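Local coordinates for PbSGBP-B lipoprotein (Prevotella bryantii B14, PDB 6D2Y), which probably binds polysaccharides at the bacterial cell surface, as a magnesium-containing lipoprotein related to xyloglucan-binding SGBP-B proteins, at residues N271-A284 with D420-A432. Numbering follows the deposited sequence.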
loop_
_atom_site.group_PDB
_atom_site.type_symbol
_atom_site.label_atom_id
_atom_site.label_comp_id
_atom_site.label_asym_id
_atom_site.label_seq_id
_atom_site.Cartn_x
_atom_site.Cartn_y
_atom_site.Cartn_z
ATOM N N ASN A 271 -19.152 12.858 -17.800
ATOM C CA ASN A 271 -18.292 13.994 -17.497
ATOM C C ASN A 271 -18.165 14.257 -15.998
ATOM O O ASN A 271 -17.572 15.269 -15.612
ATOM C CB ASN A 271 -18.806 15.250 -18.208
ATOM C CG ASN A 271 -20.101 15.773 -17.613
ATOM O OD1 ASN A 271 -20.872 15.026 -17.011
ATOM N ND2 ASN A 271 -20.346 17.068 -17.781
ATOM N N GLY A 272 -18.707 13.379 -15.158
ATOM C CA GLY A 272 -18.577 13.530 -13.715
ATOM C C GLY A 272 -19.242 14.768 -13.155
ATOM O O GLY A 272 -18.717 15.382 -12.216
ATOM N N LYS A 273 -20.395 15.146 -13.706
ATOM C CA LYS A 273 -21.059 16.378 -13.305
ATOM C C LYS A 273 -21.453 16.328 -11.833
ATOM O O LYS A 273 -21.692 15.259 -11.265
ATOM C CB LYS A 273 -22.293 16.620 -14.180
ATOM C CG LYS A 273 -22.987 17.953 -13.942
ATOM C CD LYS A 273 -24.343 18.017 -14.627
ATOM C CE LYS A 273 -24.489 19.293 -15.442
ATOM N NZ LYS A 273 -25.619 19.215 -16.410
ATOM N N TRP A 274 -21.502 17.511 -11.216
ATOM C CA TRP A 274 -21.866 17.635 -9.810
ATOM C C TRP A 274 -23.213 16.978 -9.541
ATOM O O TRP A 274 -24.218 17.293 -10.185
ATOM C CB TRP A 274 -21.906 19.113 -9.408
ATOM C CG TRP A 274 -22.104 19.363 -7.931
ATOM C CD1 TRP A 274 -23.137 18.920 -7.151
ATOM C CD2 TRP A 274 -21.257 20.132 -7.066
ATOM N NE1 TRP A 274 -22.978 19.355 -5.859
ATOM C CE2 TRP A 274 -21.833 20.102 -5.780
ATOM C CE3 TRP A 274 -20.066 20.841 -7.255
ATOM C CZ2 TRP A 274 -21.259 20.753 -4.689
ATOM C CZ3 TRP A 274 -19.496 21.485 -6.170
ATOM C CH2 TRP A 274 -20.094 21.437 -4.903
ATOM N N ASN A 275 -23.218 16.064 -8.576
ATOM C CA ASN A 275 -24.426 15.361 -8.150
ATOM C C ASN A 275 -24.204 14.953 -6.699
ATOM O O ASN A 275 -23.376 14.078 -6.420
ATOM C CB ASN A 275 -24.696 14.145 -9.039
ATOM C CG ASN A 275 -26.074 13.543 -8.814
ATOM O OD1 ASN A 275 -26.717 13.792 -7.797
ATOM N ND2 ASN A 275 -26.524 12.723 -9.764
ATOM N N ASP A 276 -24.927 15.597 -5.775
ATOM C CA ASP A 276 -24.768 15.327 -4.347
ATOM C C ASP A 276 -25.197 13.921 -3.941
ATOM O O ASP A 276 -25.001 13.549 -2.774
ATOM C CB ASP A 276 -25.550 16.350 -3.510
ATOM C CG ASP A 276 -25.252 17.785 -3.901
ATOM O OD1 ASP A 276 -26.187 18.606 -3.949
ATOM O OD2 ASP A 276 -24.057 18.076 -4.176
ATOM N N GLU A 277 -25.774 13.140 -4.858
ATOM C CA GLU A 277 -26.067 11.747 -4.555
ATOM C C GLU A 277 -24.804 10.944 -4.274
ATOM O O GLU A 277 -24.886 9.881 -3.649
ATOM C CB GLU A 277 -26.836 11.097 -5.705
ATOM C CG GLU A 277 -28.290 11.522 -5.814
ATOM C CD GLU A 277 -29.174 10.823 -4.800
ATOM O OE1 GLU A 277 -28.851 9.678 -4.417
ATOM O OE2 GLU A 277 -30.200 11.411 -4.394
ATOM N N PHE A 278 -23.644 11.419 -4.722
ATOM C CA PHE A 278 -22.371 10.737 -4.518
ATOM C C PHE A 278 -21.452 11.525 -3.590
ATOM O O PHE A 278 -20.245 11.620 -3.818
ATOM C CB PHE A 278 -21.679 10.474 -5.851
ATOM C CG PHE A 278 -22.619 10.088 -6.960
ATOM C CD1 PHE A 278 -23.140 8.806 -7.018
ATOM C CD2 PHE A 278 -22.956 10.990 -7.956
ATOM C CE1 PHE A 278 -24.002 8.435 -8.037
ATOM C CE2 PHE A 278 -23.813 10.626 -8.979
ATOM C CZ PHE A 278 -24.338 9.346 -9.020
ATOM N N SER A 279 -22.014 12.103 -2.534
ATOM C CA SER A 279 -21.248 12.873 -1.562
ATOM C C SER A 279 -21.527 12.342 -0.163
ATOM O O SER A 279 -22.678 12.339 0.284
ATOM C CB SER A 279 -21.592 14.364 -1.643
ATOM O OG SER A 279 -20.947 15.088 -0.608
ATOM N N PHE A 280 -20.480 11.886 0.518
ATOM C CA PHE A 280 -20.536 11.606 1.946
ATOM C C PHE A 280 -19.827 12.736 2.678
ATOM O O PHE A 280 -18.714 13.120 2.302
ATOM C CB PHE A 280 -19.888 10.263 2.286
ATOM C CG PHE A 280 -19.661 10.062 3.758
ATOM C CD1 PHE A 280 -18.400 10.230 4.306
ATOM C CD2 PHE A 280 -20.709 9.712 4.594
ATOM C CE1 PHE A 280 -18.185 10.053 5.664
ATOM C CE2 PHE A 280 -20.502 9.531 5.954
ATOM C CZ PHE A 280 -19.238 9.701 6.488
ATOM N N GLU A 281 -20.471 13.272 3.711
ATOM C CA GLU A 281 -19.960 14.441 4.415
ATOM C C GLU A 281 -20.014 14.204 5.916
ATOM O O GLU A 281 -21.096 13.995 6.475
ATOM C CB GLU A 281 -20.758 15.696 4.040
ATOM C CG GLU A 281 -20.874 15.943 2.539
ATOM C CD GLU A 281 -22.185 16.606 2.143
ATOM O OE1 GLU A 281 -23.018 16.873 3.035
ATOM O OE2 GLU A 281 -22.378 16.867 0.935
ATOM N N TYR A 282 -18.852 14.234 6.564
ATOM C CA TYR A 282 -18.764 14.294 8.020
ATOM C C TYR A 282 -18.127 15.623 8.400
ATOM O O TYR A 282 -16.921 15.817 8.214
ATOM C CB TYR A 282 -17.963 13.132 8.605
ATOM C CG TYR A 282 -17.820 13.248 10.110
ATOM C CD1 TYR A 282 -18.809 12.772 10.959
ATOM C CD2 TYR A 282 -16.711 13.863 10.681
ATOM C CE1 TYR A 282 -18.694 12.890 12.331
ATOM C CE2 TYR A 282 -16.589 13.988 12.053
ATOM C CZ TYR A 282 -17.583 13.498 12.873
ATOM O OH TYR A 282 -17.465 13.615 14.239
ATOM N N TRP A 283 -18.930 16.528 8.943
ATOM C CA TRP A 283 -18.456 17.827 9.403
ATOM C C TRP A 283 -18.470 17.831 10.926
ATOM O O TRP A 283 -19.495 17.517 11.540
ATOM C CB TRP A 283 -19.319 18.956 8.836
ATOM C CG TRP A 283 -19.450 18.907 7.335
ATOM C CD1 TRP A 283 -18.607 18.285 6.456
ATOM C CD2 TRP A 283 -20.484 19.505 6.542
ATOM N NE1 TRP A 283 -19.054 18.458 5.169
ATOM C CE2 TRP A 283 -20.203 19.203 5.193
ATOM C CE3 TRP A 283 -21.618 20.265 6.840
ATOM C CZ2 TRP A 283 -21.016 19.636 4.147
ATOM C CZ3 TRP A 283 -22.423 20.693 5.801
ATOM C CH2 TRP A 283 -22.119 20.377 4.471
ATOM N N ALA A 284 -17.329 18.160 11.527
ATOM C CA ALA A 284 -17.228 18.185 12.980
ATOM C C ALA A 284 -18.100 19.291 13.559
ATOM O O ALA A 284 -18.265 20.357 12.957
ATOM C CB ALA A 284 -15.775 18.384 13.408
ATOM N N ASP A 420 -6.075 20.060 10.473
ATOM C CA ASP A 420 -6.625 19.976 9.126
ATOM C C ASP A 420 -7.317 18.647 8.852
ATOM O O ASP A 420 -7.875 18.473 7.763
ATOM C CB ASP A 420 -5.517 20.216 8.098
ATOM C CG ASP A 420 -4.826 21.557 8.286
ATOM O OD1 ASP A 420 -4.284 21.797 9.384
ATOM O OD2 ASP A 420 -4.829 22.374 7.342
ATOM N N PHE A 421 -7.298 17.712 9.801
ATOM C CA PHE A 421 -8.008 16.447 9.657
ATOM C C PHE A 421 -9.195 16.393 10.609
ATOM O O PHE A 421 -9.362 15.415 11.344
ATOM C CB PHE A 421 -7.073 15.265 9.927
ATOM C CG PHE A 421 -5.851 15.239 9.055
ATOM C CD1 PHE A 421 -5.942 14.893 7.717
ATOM C CD2 PHE A 421 -4.609 15.558 9.576
ATOM C CE1 PHE A 421 -4.816 14.867 6.920
ATOM C CE2 PHE A 421 -3.481 15.535 8.782
ATOM C CZ PHE A 421 -3.585 15.189 7.453
ATOM N N SER A 422 -10.015 17.443 10.620
ATOM C CA SER A 422 -11.164 17.515 11.517
ATOM C C SER A 422 -12.455 17.036 10.861
ATOM O O SER A 422 -13.268 16.366 11.512
ATOM C CB SER A 422 -11.350 18.945 12.024
ATOM O OG SER A 422 -10.120 19.527 12.421
ATOM N N SER A 423 -12.665 17.378 9.590
ATOM C CA SER A 423 -13.825 16.937 8.831
ATOM C C SER A 423 -13.368 16.195 7.583
ATOM O O SER A 423 -12.229 16.338 7.130
ATOM C CB SER A 423 -14.725 18.117 8.447
ATOM O OG SER A 423 -15.165 18.815 9.596
ATOM N N LEU A 424 -14.277 15.397 7.024
ATOM C CA LEU A 424 -13.958 14.561 5.876
ATOM C C LEU A 424 -15.111 14.570 4.887
ATOM O O LEU A 424 -16.267 14.366 5.271
ATOM C CB LEU A 424 -13.658 13.120 6.304
ATOM C CG LEU A 424 -13.349 12.167 5.151
ATOM C CD1 LEU A 424 -11.989 12.489 4.551
ATOM C CD2 LEU A 424 -13.420 10.716 5.607
ATOM N N ASN A 425 -14.788 14.800 3.616
ATOM C CA ASN A 425 -15.735 14.690 2.517
ATOM C C ASN A 425 -15.249 13.633 1.537
ATOM O O ASN A 425 -14.054 13.562 1.229
ATOM C CB ASN A 425 -15.905 16.026 1.787
ATOM C CG ASN A 425 -17.032 16.860 2.352
ATOM O OD1 ASN A 425 -17.417 16.701 3.509
ATOM N ND2 ASN A 425 -17.569 17.759 1.534
ATOM N N ILE A 426 -16.175 12.806 1.062
ATOM C CA ILE A 426 -15.920 11.861 -0.022
ATOM C C ILE A 426 -16.924 12.180 -1.118
ATOM O O ILE A 426 -18.132 11.981 -0.939
ATOM C CB ILE A 426 -16.037 10.401 0.435
ATOM C CG1 ILE A 426 -15.157 10.154 1.664
ATOM C CG2 ILE A 426 -15.673 9.460 -0.705
ATOM C CD1 ILE A 426 -14.771 8.709 1.870
ATOM N N PHE A 427 -16.429 12.679 -2.249
ATOM C CA PHE A 427 -17.275 13.190 -3.322
ATOM C C PHE A 427 -16.797 12.620 -4.648
ATOM O O PHE A 427 -15.648 12.842 -5.046
ATOM C CB PHE A 427 -17.251 14.722 -3.347
ATOM C CG PHE A 427 -18.416 15.343 -4.069
ATOM C CD1 PHE A 427 -19.420 14.557 -4.610
ATOM C CD2 PHE A 427 -18.503 16.718 -4.209
ATOM C CE1 PHE A 427 -20.487 15.131 -5.275
ATOM C CE2 PHE A 427 -19.568 17.297 -4.874
ATOM C CZ PHE A 427 -20.560 16.502 -5.408
ATOM N N LEU A 428 -17.680 11.892 -5.328
ATOM C CA LEU A 428 -17.425 11.395 -6.677
ATOM C C LEU A 428 -17.783 12.502 -7.658
ATOM O O LEU A 428 -18.956 12.710 -7.972
ATOM C CB LEU A 428 -18.248 10.143 -6.952
ATOM C CG LEU A 428 -17.701 8.753 -6.635
ATOM C CD1 LEU A 428 -17.048 8.695 -5.266
ATOM C CD2 LEU A 428 -18.846 7.763 -6.721
ATOM N N ILE A 429 -16.777 13.220 -8.148
ATOM C CA ILE A 429 -17.033 14.370 -9.006
ATOM C C ILE A 429 -15.763 14.694 -9.779
ATOM O O ILE A 429 -14.651 14.563 -9.262
ATOM C CB ILE A 429 -17.525 15.583 -8.179
ATOM C CG1 ILE A 429 -17.845 16.769 -9.091
ATOM C CG2 ILE A 429 -16.497 15.971 -7.128
ATOM C CD1 ILE A 429 -18.400 17.958 -8.355
ATOM N N LYS A 430 -15.943 15.106 -11.031
ATOM C CA LYS A 430 -14.875 15.682 -11.837
ATOM C C LYS A 430 -15.004 17.199 -11.767
ATOM O O LYS A 430 -15.975 17.771 -12.270
ATOM C CB LYS A 430 -14.944 15.188 -13.280
ATOM C CG LYS A 430 -13.967 15.888 -14.209
ATOM C CD LYS A 430 -14.516 15.993 -15.620
ATOM C CE LYS A 430 -13.446 16.469 -16.586
ATOM N NZ LYS A 430 -13.535 15.803 -17.913
ATOM N N GLY A 431 -14.028 17.847 -11.131
ATOM C CA GLY A 431 -14.065 19.285 -11.001
ATOM C C GLY A 431 -13.502 19.999 -12.213
ATOM O O GLY A 431 -12.710 19.456 -12.982
ATOM N N ALA A 432 -13.928 21.252 -12.378
ATOM C CA ALA A 432 -13.495 22.062 -13.514
ATOM C C ALA A 432 -13.399 23.512 -13.046
ATOM O O ALA A 432 -14.413 24.212 -12.967
ATOM C CB ALA A 432 -14.449 21.918 -14.692
HETATM O O HOH W 1 -21.045 14.453 -8.809
#
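F280 and I426 form a hydrogen-bonded pair where strand 279-282 runs antiparallel to strand 423-428. F280 N donates to I426 O at 2.8 Å, and I426 N returns the bond to F280 O. Y282 and L424 repeat this exchange. L428 N to F278 O continues the pairing. Across the turn at 273-277, K430 N to G272 O is a separate link.

Two side-chain polar bonds secure the other end. W283 NE1 donates to a lone pair of N425 OD1 at 2.9 Å. The indole and amide planes are only 25° apart, so the amide lies nearly flat with the ring edge. S423 OG accepts from A284 N at 3.0 Å. On the same sheet face as N425, S279 OG donates to E281 OE2, which also bonds H243.

The aromatic contacts centre on F427. With CG anti to the backbone N (chi1 -160°), its ring is carried across to segment 271-284, where its edge meets the face of W274 in a T-shaped stack, planes at 83°. F427 CE2 comes within 3.7 Å of W274 CE2. S279 CB lies over one F427 face in a CH-pi contact, with I429 CG2 over the opposite face. I429 CD1 also reaches W274 CE3 at 3.5 Å.

On the other sheet face, F280 and I426 pack toward strand 258-261 of the neighbouring sheet, as expected in a beta sandwich. Backbone bonds thus set the register of strand 279-282, whose E281 also bonds the S240 backbone. Contacts on both faces of F427 probably limit its ring's movement, and the hydrogen bond to N425 helps fix the W283 indole's orientation.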